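Mitogen activated protein kinase, putative (Leishmania donovani, PDB 4QNY) probably phosphorylates serine and threonine residues of target proteins as a MAP kinase, with an ATP analogue and magnesium ion bound in this structure. Local coordinates at residues Gln270-Trp273 and Arg274-Tyr277; Gln120-Thr123 and Glu124-Gln128. All coordinates share one frame; numbering follows the deposited sequence.

Interaction 1 (Gln270-Trp273 and Arg274-Tyr277); sequences QADW and RQRY
Asp272 OD1 sits over one face of the Arg274 guanidinium, 3.2 Å above its plane and centred on it, so the arginine meets the acid with a face rather than with an in-plane N-H pair. The carboxylate and guanidinium planes stand 82° apart, and the salt bridge runs from Asp272 OD2 to Arg274 NH2 at 3.2 Å. With its chain bent at chi3 (-92°), Arg274 brings its guanidinium back over the acid. At the edge of the Arg276 guanidinium, in its plane, lies the methyl of Ala271. The Tyr277 ring also offers an edge: its CE2 comes to 3.7 Å from Trp273 CE3, near the planes of both rings, and the two side chains run alongside each other in the same direction. Arg276 CD reaches the indole obliquely, 3.8 Å from Trp273 CE3.

Asp272 is the N-cap of the short helix 273-276 in the C-terminal lobe of the kinase. Its OD1 accepts a weak, bent bond from Arg274 N, while Asp272 O takes a better one from Arg276 N at 3.0 Å and a weak one from Gln275 N. Gln275 adds its chain to the acid's flank, with OE1 3.4 Å from Asp272 CB. One turn on, Tyr277 N donates to Trp273 O at 2.8 Å just as the chain leaves helical geometry. Trp273 and Tyr277 both pack on Leu288 of helix 282-291, and Tyr277 OH is hydrogen-bonded to Gly217 O.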
ATOM      1  N   GLN A 270      27.737  -1.152   6.163  1.00 27.10           N
ATOM      2  CA  GLN A 270      26.426  -1.255   6.791  1.00 34.00           C
ATOM      3  C   GLN A 270      26.327  -0.249   7.931  1.00 44.73           C
ATOM      4  O   GLN A 270      27.050  -0.356   8.923  1.00 57.23           O
ATOM      5  CB  GLN A 270      26.179  -2.675   7.303  1.00 38.51           C
ATOM      6  N   ALA A 271      25.442   0.732   7.781  1.00 34.61           N
ATOM      7  CA  ALA A 271      25.315   1.801   8.766  1.00 37.88           C
ATOM      8  C   ALA A 271      24.863   1.269  10.119  1.00 21.31           C
ATOM      9  O   ALA A 271      24.284   0.187  10.218  1.00 29.58           O
ATOM     10  CB  ALA A 271      24.354   2.869   8.276  1.00 35.02           C
ATOM     11  N   ASP A 272      25.133   2.048  11.160  1.00 28.09           N
ATOM     12  CA  ASP A 272      24.850   1.641  12.528  1.00 23.07           C
ATOM     13  C   ASP A 272      23.394   1.910  12.892  1.00 25.64           C
ATOM     14  O   ASP A 272      23.005   3.058  13.103  1.00 22.32           O
ATOM     15  CB  ASP A 272      25.779   2.375  13.497  1.00 26.89           C
ATOM     16  CG  ASP A 272      25.961   1.637  14.808  1.00 28.24           C
ATOM     17  OD1 ASP A 272      25.057   0.867  15.195  1.00 27.80           O
ATOM     18  OD2 ASP A 272      27.013   1.828  15.453  1.00 30.56           O
ATOM     19  N   TRP A 273      22.594   0.850  12.960  1.00 27.07           N
ATOM     20  CA  TRP A 273      21.195   0.976  13.357  1.00 28.71           C
ATOM     21  C   TRP A 273      21.088   1.460  14.797  1.00 21.51           C
ATOM     22  O   TRP A 273      20.164   2.194  15.147  1.00 30.16           O
ATOM     23  CB  TRP A 273      20.456  -0.354  13.198  1.00 37.26           C
ATOM     24  CG  TRP A 273      20.226  -0.765  11.775  1.00 40.86           C
ATOM     25  CD1 TRP A 273      20.711  -1.880  11.157  1.00 43.42           C
ATOM     26  CD2 TRP A 273      19.452  -0.066  10.791  1.00 37.23           C
ATOM     27  NE1 TRP A 273      20.285  -1.920   9.851  1.00 48.57           N
ATOM     28  CE2 TRP A 273      19.512  -0.817   9.601  1.00 45.02           C
ATOM     29  CE3 TRP A 273      18.714   1.123  10.802  1.00 29.93           C
ATOM     30  CZ2 TRP A 273      18.863  -0.420   8.433  1.00 42.76           C
ATOM     31  CZ3 TRP A 273      18.071   1.515   9.641  1.00 27.81           C
ATOM     32  CH2 TRP A 273      18.150   0.745   8.473  1.00 27.97           C
ATOM     33  N   ARG A 274      22.042   1.041  15.624  1.00 22.99           N
ATOM     34  CA  ARG A 274      22.070   1.424  17.031  1.00 23.38           C
ATOM     35  C   ARG A 274      22.240   2.931  17.193  1.00 24.24           C
ATOM     36  O   ARG A 274      21.686   3.530  18.115  1.00 24.88           O
ATOM     37  CB  ARG A 274      23.194   0.686  17.763  1.00 30.82           C
ATOM     38  CG  ARG A 274      23.038  -0.829  17.776  1.00 41.34           C
ATOM     39  CD  ARG A 274      24.162  -1.505  18.549  1.00 50.44           C
ATOM     40  NE  ARG A 274      25.284  -1.877  17.691  1.00 52.21           N
ATOM     41  CZ  ARG A 274      26.353  -1.117  17.477  1.00 50.31           C
ATOM     42  NH1 ARG A 274      27.322  -1.545  16.678  1.00 47.95           N
ATOM     43  NH2 ARG A 274      26.457   0.070  18.060  1.00 45.98           N
ATOM     44  N   GLN A 275      23.006   3.539  16.294  1.00 24.39           N
ATOM     45  CA  GLN A 275      23.215   4.982  16.323  1.00 27.81           C
ATOM     46  C   GLN A 275      22.041   5.718  15.688  1.00 25.85           C
ATOM     47  O   GLN A 275      21.724   6.844  16.070  1.00 31.64           O
ATOM     48  CB  GLN A 275      24.521   5.353  15.615  1.00 28.31           C
ATOM     49  CG  GLN A 275      25.773   4.912  16.357  1.00 36.45           C
ATOM     50  CD  GLN A 275      27.043   5.460  15.738  1.00 41.29           C
ATOM     51  OE1 GLN A 275      27.341   5.201  14.571  1.00 47.35           O
ATOM     52  NE2 GLN A 275      27.801   6.222  16.518  1.00 37.58           N
ATOM     53  N   ARG A 276      21.397   5.077  14.718  1.00 25.10           N
ATOM     54  CA  ARG A 276      20.226   5.654  14.067  1.00 26.63           C
ATOM     55  C   ARG A 276      19.021   5.651  15.001  1.00 27.13           C
ATOM     56  O   ARG A 276      18.156   6.521  14.913  1.00 30.55           O
ATOM     57  CB  ARG A 276      19.895   4.897  12.779  1.00 24.08           C
ATOM     58  CG  ARG A 276      20.873   5.145  11.644  1.00 33.51           C
ATOM     59  CD  ARG A 276      20.416   4.469  10.361  1.00 41.32           C
ATOM     60  NE  ARG A 276      21.165   4.942   9.201  1.00 45.94           N
ATOM     61  CZ  ARG A 276      20.736   5.885   8.369  1.00 42.18           C
ATOM     62  NH1 ARG A 276      19.555   6.457   8.565  1.00 38.72           N
ATOM     63  NH2 ARG A 276      21.484   6.255   7.340  1.00 36.79           N
ATOM     64  N   TYR A 277      18.971   4.667  15.894  1.00 27.32           N
ATOM     65  CA  TYR A 277      17.890   4.560  16.868  1.00 23.47           C
ATOM     66  C   TYR A 277      18.438   4.176  18.242  1.00 28.69           C
ATOM     67  O   TYR A 277      18.448   3.000  18.600  1.00 23.48           O
ATOM     68  CB  TYR A 277      16.851   3.532  16.413  1.00 23.31           C
ATOM     69  CG  TYR A 277      16.307   3.770  15.022  1.00 27.31           C
ATOM     70  CD1 TYR A 277      15.209   4.596  14.816  1.00 31.27           C
ATOM     71  CD2 TYR A 277      16.887   3.163  13.916  1.00 36.86           C
ATOM     72  CE1 TYR A 277      14.708   4.813  13.546  1.00 27.27           C
ATOM     73  CE2 TYR A 277      16.393   3.374  12.644  1.00 35.53           C
ATOM     74  CZ  TYR A 277      15.303   4.200  12.464  1.00 34.56           C
ATOM     75  OH  TYR A 277      14.810   4.411  11.197  1.00 33.46           O
TER

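Interaction 2 (Gln120-Thr123 and Glu124-Gln128); sequences QELT and EAHIQ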
ATOM      1  N   GLN A 120       3.736  12.582  16.448  1.00 60.01           N
ATOM      2  CA  GLN A 120       3.178  12.072  17.692  1.00 59.42           C
ATOM      3  C   GLN A 120       4.002  10.920  18.255  1.00 56.48           C
ATOM      4  O   GLN A 120       4.479  10.056  17.515  1.00 57.21           O
ATOM      5  CB  GLN A 120       1.723  11.636  17.489  1.00 64.67           C
ATOM      6  CG  GLN A 120       1.330  10.382  18.253  1.00 69.67           C
ATOM      7  CD  GLN A 120      -0.154  10.099  18.186  1.00 75.43           C
ATOM      8  OE1 GLN A 120      -0.890  10.753  17.446  1.00 79.27           O
ATOM      9  NE2 GLN A 120      -0.604   9.120  18.961  1.00 77.37           N
ATOM     10  N   GLU A 121       4.166  10.917  19.576  1.00 54.70           N
ATOM     11  CA  GLU A 121       4.940   9.896  20.267  1.00 57.90           C
ATOM     12  C   GLU A 121       4.302   8.513  20.180  1.00 48.53           C
ATOM     13  O   GLU A 121       3.129   8.332  20.505  1.00 37.98           O
ATOM     14  CB  GLU A 121       5.132  10.287  21.733  1.00 66.61           C
ATOM     15  CG  GLU A 121       6.435  11.011  22.003  1.00 74.52           C
ATOM     16  CD  GLU A 121       7.639  10.109  21.822  1.00 83.51           C
ATOM     17  OE1 GLU A 121       7.776   9.143  22.602  1.00 86.74           O
ATOM     18  OE2 GLU A 121       8.442  10.359  20.899  1.00 83.94           O
ATOM     19  N   LEU A 122       5.093   7.538  19.740  1.00 51.42           N
ATOM     20  CA  LEU A 122       4.640   6.157  19.636  1.00 52.65           C
ATOM     21  C   LEU A 122       5.567   5.222  20.405  1.00 47.51           C
ATOM     22  O   LEU A 122       6.777   5.210  20.180  1.00 49.64           O
ATOM     23  CB  LEU A 122       4.560   5.728  18.169  1.00 49.60           C
ATOM     24  CG  LEU A 122       3.439   6.344  17.332  1.00 52.91           C
ATOM     25  CD1 LEU A 122       3.723   6.165  15.849  1.00 52.20           C
ATOM     26  CD2 LEU A 122       2.101   5.727  17.702  1.00 46.95           C
ATOM     27  N   THR A 123       4.994   4.441  21.314  1.00 36.97           N
ATOM     28  CA  THR A 123       5.767   3.474  22.085  1.00 41.59           C
ATOM     29  C   THR A 123       6.111   2.258  21.234  1.00 33.23           C
ATOM     30  O   THR A 123       5.585   2.095  20.133  1.00 33.82           O
ATOM     31  CB  THR A 123       5.005   3.011  23.341  1.00 45.75           C
ATOM     32  OG1 THR A 123       3.753   2.429  22.956  1.00 47.25           O
ATOM     33  CG2 THR A 123       4.748   4.185  24.272  1.00 44.39           C
ATOM     34  N   GLU A 124       6.996   1.408  21.745  1.00 29.51           N
ATOM     35  CA  GLU A 124       7.341   0.170  21.057  1.00 28.57           C
ATOM     36  C   GLU A 124       6.130  -0.752  21.008  1.00 26.14           C
ATOM     37  O   GLU A 124       5.960  -1.519  20.062  1.00 26.64           O
ATOM     38  CB  GLU A 124       8.519  -0.526  21.740  1.00 32.88           C
ATOM     39  CG  GLU A 124       9.844   0.211  21.603  1.00 38.82           C
ATOM     40  CD  GLU A 124      10.891  -0.597  20.858  1.00 41.73           C
ATOM     41  OE1 GLU A 124      10.787  -1.842  20.845  1.00 48.06           O
ATOM     42  OE2 GLU A 124      11.820   0.012  20.287  1.00 30.10           O
ATOM     43  N   ALA A 125       5.288  -0.664  22.033  1.00 31.75           N
ATOM     44  CA  ALA A 125       4.054  -1.440  22.087  1.00 34.61           C
ATOM     45  C   ALA A 125       3.099  -1.020  20.974  1.00 26.13           C
ATOM     46  O   ALA A 125       2.401  -1.854  20.398  1.00 26.24           O
ATOM     47  CB  ALA A 125       3.388  -1.285  23.446  1.00 37.02           C
ATOM     48  N   HIS A 126       3.070   0.277  20.684  1.00 31.31           N
ATOM     49  CA  HIS A 126       2.270   0.802  19.581  1.00 30.17           C
ATOM     50  C   HIS A 126       2.768   0.260  18.247  1.00 31.42           C
ATOM     51  O   HIS A 126       1.979  -0.171  17.405  1.00 24.29           O
ATOM     52  CB  HIS A 126       2.308   2.333  19.563  1.00 34.15           C
ATOM     53  CG  HIS A 126       1.488   2.976  20.638  1.00 42.50           C
ATOM     54  ND1 HIS A 126       1.894   4.113  21.302  1.00 44.01           N
ATOM     55  CD2 HIS A 126       0.282   2.647  21.157  1.00 43.24           C
ATOM     56  CE1 HIS A 126       0.975   4.455  22.188  1.00 42.56           C
ATOM     57  NE2 HIS A 126      -0.014   3.582  22.120  1.00 43.86           N
ATOM     58  N   ILE A 127       4.084   0.287  18.069  1.00 28.69           N
ATOM     59  CA  ILE A 127       4.712  -0.151  16.828  1.00 26.18           C
ATOM     60  C   ILE A 127       4.529  -1.650  16.612  1.00 18.72           C
ATOM     61  O   ILE A 127       4.245  -2.093  15.500  1.00 20.77           O
ATOM     62  CB  ILE A 127       6.214   0.191  16.816  1.00 24.85           C
ATOM     63  CG1 ILE A 127       6.413   1.695  17.016  1.00 30.91           C
ATOM     64  CG2 ILE A 127       6.859  -0.259  15.519  1.00 29.13           C
ATOM     65  CD1 ILE A 127       7.853   2.097  17.226  1.00 37.30           C
ATOM     66  N   GLN A 128       4.687  -2.423  17.684  1.00 19.36           N
ATOM     67  CA  GLN A 128       4.510  -3.871  17.629  1.00 19.43           C
ATOM     68  C   GLN A 128       3.134  -4.254  17.095  1.00 27.49           C
ATOM     69  O   GLN A 128       3.012  -5.134  16.244  1.00 31.26           O
ATOM     70  CB  GLN A 128       4.714  -4.488  19.015  1.00 20.37           C
ATOM     71  CG  GLN A 128       6.165  -4.586  19.448  1.00 20.55           C
ATOM     72  CD  GLN A 128       6.313  -4.874  20.929  1.00 30.32           C
ATOM     73  OE1 GLN A 128       5.375  -4.693  21.706  1.00 27.03           O
ATOM     74  NE2 GLN A 128       7.495  -5.328  21.327  1.00 36.19           N
TER
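Across the start of helix 124-143, Ile127 N donates to Thr123 O at 3.1 Å, and the chain passes from the extended Leu122 and Thr123 straight into helical geometry at Glu124. The side chains of Thr123 and His126 then trade bonds with each other's backbones. Thr123 OG1 accepts from His126 N at 3.2 Å, with an N-H...O angle of 150°. In return Thr123 N donates to His126 ND1 at 3.1 Å, a fairly straight bond that reaches the imidazole from 23° out of its ring plane. This use of ND1 as acceptor is consistent with a neutral ring carrying its proton on NE2. The threonine hydroxyl gets there because chi1 of 58° tucks OG1 between the backbone N and the carbonyl carbon, where it also lies over one face of the imidazole, 2.9 Å above the plane and shifted toward the rim on the ND1 side.

Leu122 adds an apolar flank: its CD2 methyl stands 3.9 Å from His126 CB, the two side chains crossing at about a right angle, while its backbone lies at the edge of the ring. Behind the cap, Ile127 runs CG1 to 3.2 Å from Thr123 O, and both Leu122 and Ile127 pack on Leu219 of helix 206-219. Glu124 OE1 is hydrogen-bonded to Ser281 OG. The reciprocal pairing of Thr123 and His126 is a capping box, here with histidine in the acceptor role at the third residue of the helix, opening a long helix of the kinase C-terminal lobe.

Overall arrangement
Both contacts are helix starts in the C-terminal lobe of the kinase, and interaction 2 comes first along the chain. Their centres lie 19 Å apart and their nearest atoms about 7 Å apart, so they do not touch. One begins the long helix 124-143, the other the short helix 273-276. The end of helix 206-219 and the loop after it connect them, and Leu220 in that loop is touched by both Ile127 of interaction 2 and Tyr277 of interaction 1. Two surface caps, distant in sequence, thus border one shared part of the lobe, away from the nucleotide and magnesium.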